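Long-range contacts in manganese-containing pseudocatalase (Thermus thermophilus, PDB 2V8T), which probably breaks down hydrogen peroxide to water and oxygen as a catalase, using two manganese ions bound in each subunit: residues A[36-40]-A[70-74]; A[80-84]-A[171-177]; A[116-121]-A[277-281]; A[180-184]-A[229-234]. All blocks are in the same frame, centred on the assembly; numbering follows the deposited sequence.

Contact 1: residues A[36-40]-A[70-74]; sequences EMSTL and ELGHI. With MN (manganese (II) ion), chain C; MN (manganese (II) ion), chain D.
E36 and E70, on helices 36-49 and 57-85, share the chain C manganese; the helices form an antiparallel pair (local axes at 163°) of the ferritin-like four-helix bundle. E36 folds back at chi2 (-74°) and chelates this ion with both oxygens. E70, also bent at chi2, crosses E36 at about a right angle and bridges the metals: OE1 lies 2.1 Å from the chain C ion, while OE2 reaches the chain D ion, which E155 and H188 also bind. H73 ND1 completes the protein ligands contributed here, its ring turned 84° from the E36 carboxylate, whose OE1 lies in plane at the ring edge. The shared metal lets E36 OE1 and E70 OE1 stand 2.9 Å apart; K162 hydrogen-bonds E36 OE2. Beside this polar centre L40 CD1 packs on L71 CD2 (3.5 Å). I74 sets CG2 3.5 Å from the backbone C of E36 and CD1 3.7 Å from L40 CD2. Cutting I74 back to alanine would probably open a gap beside the E36 backbone and leave L40 CD2 less tightly held. One water oxygen bridges the ions, 2.1 Å from the chain C and 2.2 Å from the chain D manganese.

Contact 2: residues A[80-84]-A[171-177]; sequences TINSL and NPVAREM. With SO4 (sulfate ion), chain H.
M177 starts toward T80 with CG anti to the backbone N (chi1 174°), then bends at chi2 and chi3, which curls CB, CG and CE round the threonine hydroxyl; T80 OG1 is 3.3 Å from M177 CB. The rotamer of T80 leaves OG1 to bond L76 O one turn back in its own helix and directs CG2 at the A174 backbone, 3.8 Å from its CA. V173 splits its methyls between two residues: CG1 lies 3.6 Å from L84 CD2, and CG2 rests 3.9 Å from S83 CB. The same L84 methyl touches the N171 amide, 3.6 Å from ND2. No hydrogen bond crosses between the segments, and the packing is largely of methyl and methylene groups, with the T80 hydroxyl and the N171 amide at its two ends. N171, at the N-cap position of its helix, uses its side chain elsewhere: ND2 donates to sulfate O3 (3.0 Å, 158°) and also bonds D19. The sulfate, probably from the crystallisation liquor, is held by K16 N as well, close to the helix start. Helices 57-85 and 172-200 run nearly antiparallel here, with local axes 9.5 Å apart. Helix 20-26 packs beside the pair, placing A22 on N171, A23 on L84 and V26 on M177, while helix 219-226 flanks the second helix and offers E220 to R175.

Contact 3: residues A[116-121]-A[277-281]; sequences FIAGGA and DAAEF
The E280 carboxylate comes up to the edge of the F116 ring, OE2 lying near the ring plane and the two planes inclined by 39°; F106 meets the same ring edge-to-face. In the other segment A279 O sits over one face of the F281 ring, offset toward the rim. E280 bends at chi2 and lays its stem along the inverse gamma turn centred on G120, with E280 CG 3.7 Å from G120 C. Its head reaches F116 O, which is 2.5 Å from E280 OE2, a value that belongs to one of two conformers and is doubtful. OE1 forms a salt bridge with R164 of the fourth subunit. D277 shapes the approach: OD1 accepts from E280 N (3.2 Å), met from 60° above the carboxylate plane, an Asx motif, while OD2 stands 3.9 Å from A121 CB. An alanine in place of D277 removes the OD1 acceptor of E280 N, and the turn presenting E280 would probably be freer to shift. The dimanganese site is far from this contact. It joins the end of the short helix 114-117 and the turn that follows to the loop between strand 269-270 and helix 288-299, where two other subunits meet this chain: R164 of the fourth subunit also bonds I117 O, and R51 of the second subunit reaches G120 O.

Contact 4: residues A[180-184]-A[229-234]; sequences YLLVR and FHRNLY
Y180 and F229 meet with their ring planes almost perpendicular (88°), yet the overlap is oblique: F229 CD2 lies in plane at the edge of the tyrosine, 3.7 Å from its CE1. Chi1 of -176° swings the Y180 ring away from its own backbone N and toward the 229-234 segment, while CG of R184, one turn on in the same helix, covers one ring face near the rim. A water sits over the centre of the F229 ring and links the two tyrosines, 2.5 Å from Y180 OH and 2.9 Å from Y234 OH. Q9 also bonds Y180 OH, and N232 ND2 donates to Y234 OH, its partner close to the amide plane. V183 packs CG1 against the F229-H230 backbone, 3.5 Å from H230 N. R184 starts out away from the segment but doubles back through bends at chi2 and chi3. Its guanidinium grips one carbonyl end-on, NH1 and NH2 lying 2.8 Å and 2.9 Å from N232 O, with that oxygen in the guanidinium plane. Y234 sets CE1 over one guanidinium face, the two planes 58° apart, while NH2 lies at the edge of the tyrosine ring. NE is left to form a salt bridge with E69, whose carboxylate also takes a weak hydrogen bond from H73 NE2. The buried positive charge of R184 is probably offset in part by the acid E69 and by the N232 carbonyl, and through E69 it is probably part of the second shell that positions the manganese ligand H73.

How the contacts relate
Contacts 1 and 4 touch at the dimanganese site: L181 CD2 packs 3.5 Å from H73 CE1, and L181 CD1 lies 3.6 Å from E36 OE2, so the helix of contact 4 closes over ligands held by contact 1. Contact 2 brings together one helix from each, 57-85 and 172-200, farther along the bundle; its centre is 16 Å from that of contact 1 and 18 Å from that of contact 4, and the M177 side chain comes within about 9 Å of a manganese at its nearest atom. Contact 3 is remote, 25 Å from contact 1 and 34 Å from contact 4 between centres, and belongs to the subunit interfaces. Contact 1, too, touches the second subunit.

Contact 1: residues A[36-40]-A[70-74]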
loop_
_atom_site.group_PDB
_atom_site.type_symbol
_atom_site.label_atom_id
_atom_site.label_comp_id
_atom_site.label_asym_id
_atom_site.label_seq_id
_atom_site.Cartn_x
_atom_site.Cartn_y
_atom_site.Cartn_z
ATOM N N GLU A 36 -16.875 9.737 -2.168
ATOM C CA GLU A 36 -18.090 9.305 -1.466
ATOM C C GLU A 36 -17.853 8.047 -0.679
ATOM O O GLU A 36 -18.518 7.813 0.346
ATOM C CB GLU A 36 -19.229 9.139 -2.475
ATOM C CG GLU A 36 -19.706 10.496 -3.022
ATOM C CD GLU A 36 -20.500 11.289 -2.049
ATOM O OE1 GLU A 36 -20.841 10.786 -0.960
ATOM O OE2 GLU A 36 -20.828 12.496 -2.312
ATOM N N MET A 37 -16.929 7.167 -1.097
ATOM C CA MET A 37 -16.585 6.027 -0.245
ATOM C C MET A 37 -16.100 6.484 1.120
ATOM O O MET A 37 -16.353 5.825 2.121
ATOM C CB MET A 37 -15.525 5.130 -0.886
ATOM C CG MET A 37 -15.982 4.283 -1.979
ATOM S SD MET A 37 -16.969 2.855 -1.381
ATOM C CE MET A 37 -15.708 1.829 -0.615
ATOM N N SER A 38 -15.316 7.561 1.144
ATOM C CA SER A 38 -14.784 8.047 2.399
ATOM C C SER A 38 -15.854 8.655 3.285
ATOM O O SER A 38 -15.879 8.355 4.485
ATOM C CB SER A 38 -13.665 9.046 2.181
ATOM O OG SER A 38 -12.561 8.339 1.645
ATOM N N THR A 39 -16.699 9.514 2.764
ATOM C CA THR A 39 -17.763 10.062 3.632
ATOM C C THR A 39 -18.680 8.945 4.107
ATOM O O THR A 39 -18.970 8.839 5.308
ATOM C CB THR A 39 -18.466 11.221 2.952
ATOM O OG1 THR A 39 -18.916 10.750 1.696
ATOM C CG2 THR A 39 -17.550 12.414 2.799
ATOM N N LEU A 40 -19.069 8.044 3.203
ATOM C CA LEU A 40 -19.855 6.877 3.585
ATOM C C LEU A 40 -19.213 6.143 4.729
ATOM O O LEU A 40 -19.851 5.857 5.762
ATOM C CB LEU A 40 -20.002 5.945 2.392
ATOM C CG LEU A 40 -20.562 4.573 2.718
ATOM C CD1 LEU A 40 -21.954 4.641 3.315
ATOM C CD2 LEU A 40 -20.531 3.698 1.453
ATOM N N GLU A 70 -25.169 8.626 2.258
ATOM C CA GLU A 70 -23.948 8.457 1.466
ATOM C C GLU A 70 -23.922 7.135 0.727
ATOM O O GLU A 70 -23.235 7.037 -0.321
ATOM C CB GLU A 70 -22.695 8.600 2.343
ATOM C CG GLU A 70 -22.538 9.881 3.149
ATOM C CD GLU A 70 -22.383 11.193 2.379
ATOM O OE1 GLU A 70 -22.694 11.232 1.219
ATOM O OE2 GLU A 70 -22.038 12.203 3.029
ATOM N N LEU A 71 -24.655 6.110 1.156
ATOM C CA LEU A 71 -24.765 4.881 0.354
ATOM C C LEU A 71 -25.299 5.194 -1.033
ATOM O O LEU A 71 -24.852 4.643 -2.045
ATOM C CB LEU A 71 -25.692 3.851 1.043
ATOM C CG LEU A 71 -25.139 3.169 2.278
ATOM C CD1 LEU A 71 -26.275 2.467 3.039
ATOM C CD2 LEU A 71 -24.067 2.165 1.903
ATOM N N GLY A 72 -26.348 6.019 -1.099
ATOM C CA GLY A 72 -26.887 6.401 -2.371
ATOM C C GLY A 72 -25.972 7.284 -3.165
ATOM O O GLY A 72 -26.101 7.400 -4.398
ATOM N N HIS A 73 -25.023 7.957 -2.502
ATOM C CA HIS A 73 -24.054 8.761 -3.234
ATOM C C HIS A 73 -22.970 7.914 -3.883
ATOM O O HIS A 73 -22.578 8.223 -5.014
ATOM C CB HIS A 73 -23.460 9.846 -2.363
ATOM C CG HIS A 73 -24.433 10.841 -1.900
ATOM N ND1 HIS A 73 -24.038 11.960 -1.190
ATOM C CD2 HIS A 73 -25.799 10.883 -2.052
ATOM C CE1 HIS A 73 -25.160 12.623 -0.914
ATOM N NE2 HIS A 73 -26.235 12.003 -1.423
ATOM N N ILE A 74 -22.459 6.865 -3.229
ATOM C CA ILE A 74 -21.548 5.986 -3.965
ATOM C C ILE A 74 -22.270 5.419 -5.170
ATOM O O ILE A 74 -21.694 5.266 -6.254
ATOM C CB ILE A 74 -20.842 4.896 -3.109
ATOM C CG1 ILE A 74 -21.763 3.878 -2.477
ATOM C CG2 ILE A 74 -19.934 5.543 -2.073
ATOM C CD1 ILE A 74 -21.030 2.595 -2.029
HETATM MN MN MN C . -22.048 12.493 -0.389
HETATM MN MN MN D . -21.750 14.211 2.421
HETATM O O HOH W 1 -20.618 12.964 1.037
HETATM O O HOH W 2 -21.898 14.356 -1.612
#

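Contact 2: residues A[80-84]-A[171-177]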
loop_
_atom_site.group_PDB
_atom_site.type_symbol
_atom_site.label_atom_id
_atom_site.label_comp_id
_atom_site.label_asym_id
_atom_site.label_seq_id
_atom_site.Cartn_x
_atom_site.Cartn_y
_atom_site.Cartn_z
ATOM N N THR A 80 -22.647 7.545 -12.664
ATOM C CA THR A 80 -22.083 8.568 -13.511
ATOM C C THR A 80 -20.866 8.026 -14.285
ATOM O O THR A 80 -20.742 8.198 -15.494
ATOM C CB THR A 80 -21.690 9.793 -12.654
ATOM O OG1 THR A 80 -22.842 10.294 -11.973
ATOM C CG2 THR A 80 -21.099 10.890 -13.483
ATOM N N ILE A 81 -19.957 7.383 -13.551
ATOM C CA ILE A 81 -18.802 6.740 -14.175
ATOM C C ILE A 81 -19.236 5.710 -15.196
ATOM O O ILE A 81 -18.719 5.670 -16.324
ATOM C CB ILE A 81 -17.889 6.147 -13.072
ATOM C CG1 ILE A 81 -17.269 7.275 -12.262
ATOM C CG2 ILE A 81 -16.862 5.212 -13.661
ATOM C CD1 ILE A 81 -16.738 6.837 -10.913
ATOM N N ASN A 82 -20.192 4.866 -14.829
ATOM C CA ASN A 82 -20.657 3.835 -15.738
ATOM C C ASN A 82 -21.266 4.445 -17.000
ATOM O O ASN A 82 -21.120 3.901 -18.099
ATOM C CB ASN A 82 -21.615 2.895 -15.047
ATOM C CG ASN A 82 -20.909 2.025 -14.030
ATOM O OD1 ASN A 82 -19.712 1.770 -14.154
ATOM N ND2 ASN A 82 -21.672 1.538 -13.023
ATOM N N SER A 83 -21.993 5.547 -16.847
ATOM C CA SER A 83 -22.556 6.253 -17.973
ATOM C C SER A 83 -21.476 6.723 -18.928
ATOM O O SER A 83 -21.631 6.627 -20.157
ATOM C CB SER A 83 -23.393 7.450 -17.501
ATOM O OG SER A 83 -24.547 7.073 -16.792
ATOM N N LEU A 84 -20.390 7.265 -18.378
ATOM C CA LEU A 84 -19.269 7.750 -19.175
ATOM C C LEU A 84 -18.488 6.612 -19.836
ATOM O O LEU A 84 -17.827 6.849 -20.855
ATOM C CB LEU A 84 -18.351 8.607 -18.295
ATOM C CG LEU A 84 -18.992 9.909 -17.803
ATOM C CD1 LEU A 84 -18.180 10.456 -16.604
ATOM C CD2 LEU A 84 -19.086 10.933 -18.928
ATOM N N ASN A 171 -19.232 17.069 -19.384
ATOM C CA ASN A 171 -20.253 16.112 -19.685
ATOM C C ASN A 171 -21.483 16.372 -18.807
ATOM O O ASN A 171 -21.363 16.389 -17.583
ATOM C CB ASN A 171 -19.753 14.681 -19.367
ATOM C CG ASN A 171 -18.428 14.389 -19.935
ATOM O OD1 ASN A 171 -17.421 14.833 -19.326
ATOM N ND2 ASN A 171 -18.355 13.710 -21.049
ATOM N N PRO A 172 -22.677 16.503 -19.400
ATOM C CA PRO A 172 -23.871 16.738 -18.546
ATOM C C PRO A 172 -24.077 15.722 -17.465
ATOM O O PRO A 172 -24.565 16.066 -16.381
ATOM C CB PRO A 172 -25.020 16.781 -19.574
ATOM C CG PRO A 172 -24.341 17.372 -20.808
ATOM C CD PRO A 172 -22.983 16.702 -20.842
ATOM N N VAL A 173 -23.766 14.433 -17.698
ATOM C CA VAL A 173 -24.006 13.452 -16.648
ATOM C C VAL A 173 -23.177 13.799 -15.395
ATOM O O VAL A 173 -23.644 13.678 -14.260
ATOM C CB VAL A 173 -23.798 12.020 -17.135
ATOM C CG1 VAL A 173 -22.337 11.686 -17.452
ATOM C CG2 VAL A 173 -24.389 11.030 -16.168
ATOM N N ALA A 174 -21.926 14.197 -15.623
ATOM C CA ALA A 174 -21.062 14.581 -14.513
ATOM C C ALA A 174 -21.503 15.881 -13.883
ATOM O O ALA A 174 -21.492 16.026 -12.660
ATOM C CB ALA A 174 -19.603 14.687 -14.993
ATOM N N ARG A 175 -21.889 16.860 -14.714
ATOM C CA ARG A 175 -22.301 18.165 -14.167
ATOM C C ARG A 175 -23.573 18.049 -13.330
ATOM O O ARG A 175 -23.701 18.736 -12.326
ATOM C CB ARG A 175 -22.605 19.128 -15.351
ATOM C CG ARG A 175 -21.347 19.581 -16.161
ATOM C CD ARG A 175 -21.569 20.512 -17.276
ATOM N NE ARG A 175 -22.138 21.801 -16.981
ATOM C CZ ARG A 175 -21.623 23.033 -17.020
ATOM N NH1 ARG A 175 -20.363 23.352 -17.127
ATOM N NH2 ARG A 175 -22.544 23.984 -16.911
ATOM N N GLU A 176 -24.498 17.208 -13.762
ATOM C CA GLU A 176 -25.742 17.005 -12.996
ATOM C C GLU A 176 -25.473 16.336 -11.652
ATOM O O GLU A 176 -25.923 16.779 -10.604
ATOM C CB GLU A 176 -26.844 16.239 -13.733
ATOM C CG GLU A 176 -27.431 17.036 -14.865
ATOM C CD GLU A 176 -28.192 18.298 -14.495
ATOM O OE1 GLU A 176 -28.500 18.511 -13.299
ATOM O OE2 GLU A 176 -28.435 19.085 -15.443
ATOM N N MET A 177 -24.703 15.239 -11.692
ATOM C CA MET A 177 -24.351 14.558 -10.461
ATOM C C MET A 177 -23.627 15.506 -9.520
ATOM O O MET A 177 -23.907 15.543 -8.304
ATOM C CB MET A 177 -23.535 13.302 -10.763
ATOM C CG MET A 177 -22.995 12.604 -9.527
ATOM S SD MET A 177 -21.449 13.251 -8.867
ATOM C CE MET A 177 -20.309 12.697 -10.158
HETATM S S SO4 H . -21.395 14.075 -23.403
HETATM O O1 SO4 H . -20.651 13.389 -24.472
HETATM O O2 SO4 H . -22.817 13.988 -23.700
HETATM O O3 SO4 H . -21.131 13.408 -22.127
HETATM O O4 SO4 H . -20.976 15.470 -23.326
#

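Contact 3: residues A[116-121]-A[277-281]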
loop_
_atom_site.group_PDB
_atom_site.type_symbol
_atom_site.label_atom_id
_atom_site.label_comp_id
_atom_site.label_asym_id
_atom_site.label_seq_id
_atom_site.Cartn_x
_atom_site.Cartn_y
_atom_site.Cartn_z
ATOM N N PHE A 116 -10.998 -0.825 -18.378
ATOM C CA PHE A 116 -11.247 -1.675 -19.528
ATOM C C PHE A 116 -10.616 -3.065 -19.412
ATOM O O PHE A 116 -10.947 -3.934 -20.200
ATOM C CB PHE A 116 -10.762 -0.968 -20.798
ATOM C CG PHE A 116 -11.489 0.305 -21.035
ATOM C CD1 PHE A 116 -12.722 0.240 -21.719
ATOM C CD2 PHE A 116 -11.008 1.500 -20.592
ATOM C CE1 PHE A 116 -13.494 1.332 -21.912
ATOM C CE2 PHE A 116 -11.809 2.666 -20.759
ATOM C CZ PHE A 116 -13.051 2.523 -21.426
ATOM N N ILE A 117 -9.689 -3.256 -18.484
ATOM C CA ILE A 117 -9.023 -4.547 -18.256
ATOM C C ILE A 117 -9.615 -5.238 -17.031
ATOM O O ILE A 117 -10.191 -6.310 -17.131
ATOM C CB ILE A 117 -7.490 -4.375 -18.140
ATOM C CG1 ILE A 117 -6.891 -3.716 -19.386
ATOM C CG2 ILE A 117 -6.855 -5.736 -17.829
ATOM C CD1 ILE A 117 -5.452 -3.276 -19.213
ATOM N N ALA A 118 -9.464 -4.630 -15.870
ATOM C CA ALA A 118 -10.049 -5.181 -14.651
ATOM C C ALA A 118 -11.569 -5.034 -14.647
ATOM O O ALA A 118 -12.305 -5.929 -14.259
ATOM C CB ALA A 118 -9.484 -4.482 -13.412
ATOM N N GLY A 119 -12.039 -3.839 -14.969
ATOM C CA GLY A 119 -13.452 -3.630 -15.152
ATOM C C GLY A 119 -13.868 -4.036 -16.550
ATOM O O GLY A 119 -13.069 -4.038 -17.485
ATOM N N GLY A 120 -15.151 -4.322 -16.727
ATOM C CA GLY A 120 -15.731 -4.484 -18.031
ATOM C C GLY A 120 -16.280 -3.145 -18.534
ATOM O O GLY A 120 -17.485 -2.986 -18.718
ATOM N N ALA A 121 -15.357 -2.171 -18.689
ATOM C CA ALA A 121 -15.758 -0.778 -18.931
ATOM C C ALA A 121 -16.756 -0.333 -17.840
ATOM O O ALA A 121 -17.867 0.113 -18.139
ATOM C CB ALA A 121 -16.265 -0.533 -20.322
ATOM N N ASP A 277 -21.602 -4.578 -23.971
ATOM C CA ASP A 277 -20.311 -4.229 -24.557
ATOM C C ASP A 277 -19.604 -5.541 -24.869
ATOM O O ASP A 277 -19.024 -6.193 -23.988
ATOM C CB ASP A 277 -19.498 -3.320 -23.616
ATOM C CG ASP A 277 -18.199 -2.808 -24.211
ATOM O OD1 ASP A 277 -17.635 -3.529 -25.084
ATOM O OD2 ASP A 277 -17.728 -1.733 -23.752
ATOM N N ALA A 278 -19.758 -6.009 -26.109
ATOM C CA ALA A 278 -19.251 -7.322 -26.488
ATOM C C ALA A 278 -17.740 -7.441 -26.313
ATOM O O ALA A 278 -17.238 -8.486 -25.898
ATOM C CB ALA A 278 -19.634 -7.638 -27.937
ATOM N N ALA A 279 -16.986 -6.386 -26.666
ATOM C CA ALA A 279 -15.543 -6.424 -26.502
ATOM C C ALA A 279 -15.124 -6.598 -25.045
ATOM O O ALA A 279 -14.045 -7.112 -24.735
ATOM C CB ALA A 279 -14.903 -5.185 -27.079
ATOM N N GLU A 280 -15.962 -6.133 -24.119
ATOM C CA GLU A 280 -15.708 -6.331 -22.711
ATOM C C GLU A 280 -16.312 -7.640 -22.183
ATOM O O GLU A 280 -16.194 -7.964 -21.000
ATOM C CB GLU A 280 -16.210 -5.161 -21.895
ATOM C CG GLU A 280 -15.295 -3.983 -22.018
ATOM C CD GLU A 280 -13.898 -4.241 -21.423
ATOM O OE1 GLU A 280 -13.702 -5.280 -20.770
ATOM O OE2 GLU A 280 -12.994 -3.373 -21.602
ATOM N N PHE A 281 -17.003 -8.389 -23.046
ATOM C CA PHE A 281 -17.638 -9.631 -22.636
ATOM C C PHE A 281 -18.671 -9.386 -21.508
ATOM O O PHE A 281 -18.832 -10.199 -20.615
ATOM C CB PHE A 281 -16.637 -10.719 -22.261
ATOM C CG PHE A 281 -15.431 -10.735 -23.157
ATOM C CD1 PHE A 281 -15.571 -11.041 -24.494
ATOM C CD2 PHE A 281 -14.167 -10.344 -22.713
ATOM C CE1 PHE A 281 -14.497 -10.974 -25.375
ATOM C CE2 PHE A 281 -13.100 -10.270 -23.594
ATOM C CZ PHE A 281 -13.270 -10.594 -24.927
#

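Contact 4: residues A[180-184]-A[229-234]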
loop_
_atom_site.group_PDB
_atom_site.type_symbol
_atom_site.label_atom_id
_atom_site.label_comp_id
_atom_site.label_asym_id
_atom_site.label_seq_id
_atom_site.Cartn_x
_atom_site.Cartn_y
_atom_site.Cartn_z
ATOM N N TYR A 180 -25.777 18.285 -7.991
ATOM C CA TYR A 180 -26.643 17.734 -6.941
ATOM C C TYR A 180 -25.842 17.480 -5.661
ATOM O O TYR A 180 -26.268 17.850 -4.553
ATOM C CB TYR A 180 -27.341 16.466 -7.433
ATOM C CG TYR A 180 -28.314 15.926 -6.427
ATOM C CD1 TYR A 180 -29.489 16.606 -6.158
ATOM C CD2 TYR A 180 -28.089 14.763 -5.724
ATOM C CE1 TYR A 180 -30.429 16.155 -5.234
ATOM C CE2 TYR A 180 -29.048 14.327 -4.758
ATOM C CZ TYR A 180 -30.209 15.035 -4.564
ATOM O OH TYR A 180 -31.114 14.565 -3.593
ATOM N N LEU A 181 -24.688 16.826 -5.802
ATOM C CA LEU A 181 -23.907 16.483 -4.617
ATOM C C LEU A 181 -23.209 17.678 -3.985
ATOM O O LEU A 181 -22.893 17.625 -2.791
ATOM C CB LEU A 181 -22.975 15.329 -4.911
ATOM C CG LEU A 181 -23.685 13.997 -5.247
ATOM C CD1 LEU A 181 -22.671 12.863 -5.353
ATOM C CD2 LEU A 181 -24.775 13.635 -4.220
ATOM N N LEU A 182 -23.000 18.760 -4.731
ATOM C CA LEU A 182 -22.562 20.019 -4.086
ATOM C C LEU A 182 -23.646 20.502 -3.131
ATOM O O LEU A 182 -23.366 20.990 -2.021
ATOM C CB LEU A 182 -22.282 21.088 -5.129
ATOM C CG LEU A 182 -21.000 20.895 -5.929
ATOM C CD1 LEU A 182 -20.974 21.875 -7.089
ATOM C CD2 LEU A 182 -19.757 21.035 -5.033
ATOM N N VAL A 183 -24.912 20.408 -3.549
ATOM C CA VAL A 183 -26.012 20.835 -2.683
ATOM C C VAL A 183 -26.133 19.906 -1.475
ATOM O O VAL A 183 -26.254 20.359 -0.331
ATOM C CB VAL A 183 -27.306 20.962 -3.503
ATOM C CG1 VAL A 183 -28.482 21.263 -2.545
ATOM C CG2 VAL A 183 -27.130 22.054 -4.544
ATOM N N ARG A 184 -26.078 18.580 -1.709
ATOM C CA ARG A 184 -26.167 17.650 -0.580
ATOM C C ARG A 184 -24.998 17.817 0.380
ATOM O O ARG A 184 -25.167 17.757 1.603
ATOM C CB ARG A 184 -26.251 16.208 -1.069
ATOM C CG ARG A 184 -27.444 15.919 -1.991
ATOM C CD ARG A 184 -28.764 16.434 -1.460
ATOM N NE ARG A 184 -29.033 15.866 -0.140
ATOM C CZ ARG A 184 -29.803 16.429 0.778
ATOM N NH1 ARG A 184 -30.455 17.560 0.548
ATOM N NH2 ARG A 184 -29.922 15.829 1.963
ATOM N N PHE A 229 -33.500 22.027 -2.427
ATOM C CA PHE A 229 -32.820 20.841 -1.927
ATOM C C PHE A 229 -31.760 21.150 -0.862
ATOM O O PHE A 229 -31.403 20.254 -0.084
ATOM C CB PHE A 229 -32.246 20.018 -3.050
ATOM C CG PHE A 229 -33.300 19.377 -3.958
ATOM C CD1 PHE A 229 -34.642 19.333 -3.673
ATOM C CD2 PHE A 229 -32.938 18.836 -5.162
ATOM C CE1 PHE A 229 -35.537 18.682 -4.513
ATOM C CE2 PHE A 229 -33.838 18.212 -5.992
ATOM C CZ PHE A 229 -35.114 18.095 -5.675
ATOM N N HIS A 230 -31.259 22.385 -0.792
ATOM C CA HIS A 230 -30.352 22.775 0.277
ATOM C C HIS A 230 -31.045 22.841 1.632
ATOM O O HIS A 230 -30.357 22.925 2.665
ATOM C CB HIS A 230 -29.713 24.139 -0.020
ATOM C CG HIS A 230 -30.725 25.225 -0.200
ATOM N ND1 HIS A 230 -31.635 25.173 -1.240
ATOM C CD2 HIS A 230 -30.941 26.347 0.528
ATOM C CE1 HIS A 230 -32.371 26.264 -1.123
ATOM N NE2 HIS A 230 -31.993 26.997 -0.070
ATOM N N ARG A 231 -32.354 22.846 1.680
ATOM C CA ARG A 231 -33.059 22.895 2.956
ATOM C C ARG A 231 -33.261 21.502 3.531
ATOM O O ARG A 231 -33.599 21.404 4.708
ATOM C CB ARG A 231 -34.444 23.548 2.774
ATOM C CG ARG A 231 -34.340 24.955 2.240
ATOM C CD ARG A 231 -35.639 25.657 2.180
ATOM N NE ARG A 231 -35.427 27.006 1.654
ATOM C CZ ARG A 231 -35.713 27.323 0.397
ATOM N NH1 ARG A 231 -36.430 26.464 -0.377
ATOM N NH2 ARG A 231 -35.321 28.511 -0.113
ATOM N N ASN A 232 -33.150 20.458 2.709
ATOM C CA ASN A 232 -33.737 19.176 3.062
ATOM C C ASN A 232 -32.742 18.217 3.657
ATOM O O ASN A 232 -31.724 17.865 3.033
ATOM C CB ASN A 232 -34.299 18.525 1.785
ATOM C CG ASN A 232 -35.436 19.303 1.181
ATOM O OD1 ASN A 232 -36.008 20.185 1.829
ATOM N ND2 ASN A 232 -35.753 18.975 -0.075
ATOM N N LEU A 233 -33.050 17.711 4.842
ATOM C CA LEU A 233 -32.357 16.550 5.410
ATOM C C LEU A 233 -33.380 15.439 5.391
ATOM O O LEU A 233 -34.377 15.471 6.145
ATOM C CB LEU A 233 -31.826 16.825 6.813
ATOM C CG LEU A 233 -30.896 15.757 7.365
ATOM C CD1 LEU A 233 -29.557 15.716 6.596
ATOM C CD2 LEU A 233 -30.631 16.003 8.839
ATOM N N TYR A 234 -33.236 14.479 4.481
ATOM C CA TYR A 234 -34.156 13.355 4.350
ATOM C C TYR A 234 -33.859 12.335 5.437
ATOM O O TYR A 234 -32.686 11.989 5.664
ATOM C CB TYR A 234 -34.008 12.694 2.997
ATOM C CG TYR A 234 -34.230 13.611 1.821
ATOM C CD1 TYR A 234 -33.165 14.281 1.207
ATOM C CD2 TYR A 234 -35.490 13.859 1.324
ATOM C CE1 TYR A 234 -33.364 15.158 0.172
ATOM C CE2 TYR A 234 -35.718 14.724 0.296
ATOM C CZ TYR A 234 -34.669 15.423 -0.285
ATOM O OH TYR A 234 -34.855 16.318 -1.313
HETATM O O HOH W 3 -33.445 15.572 -3.695
#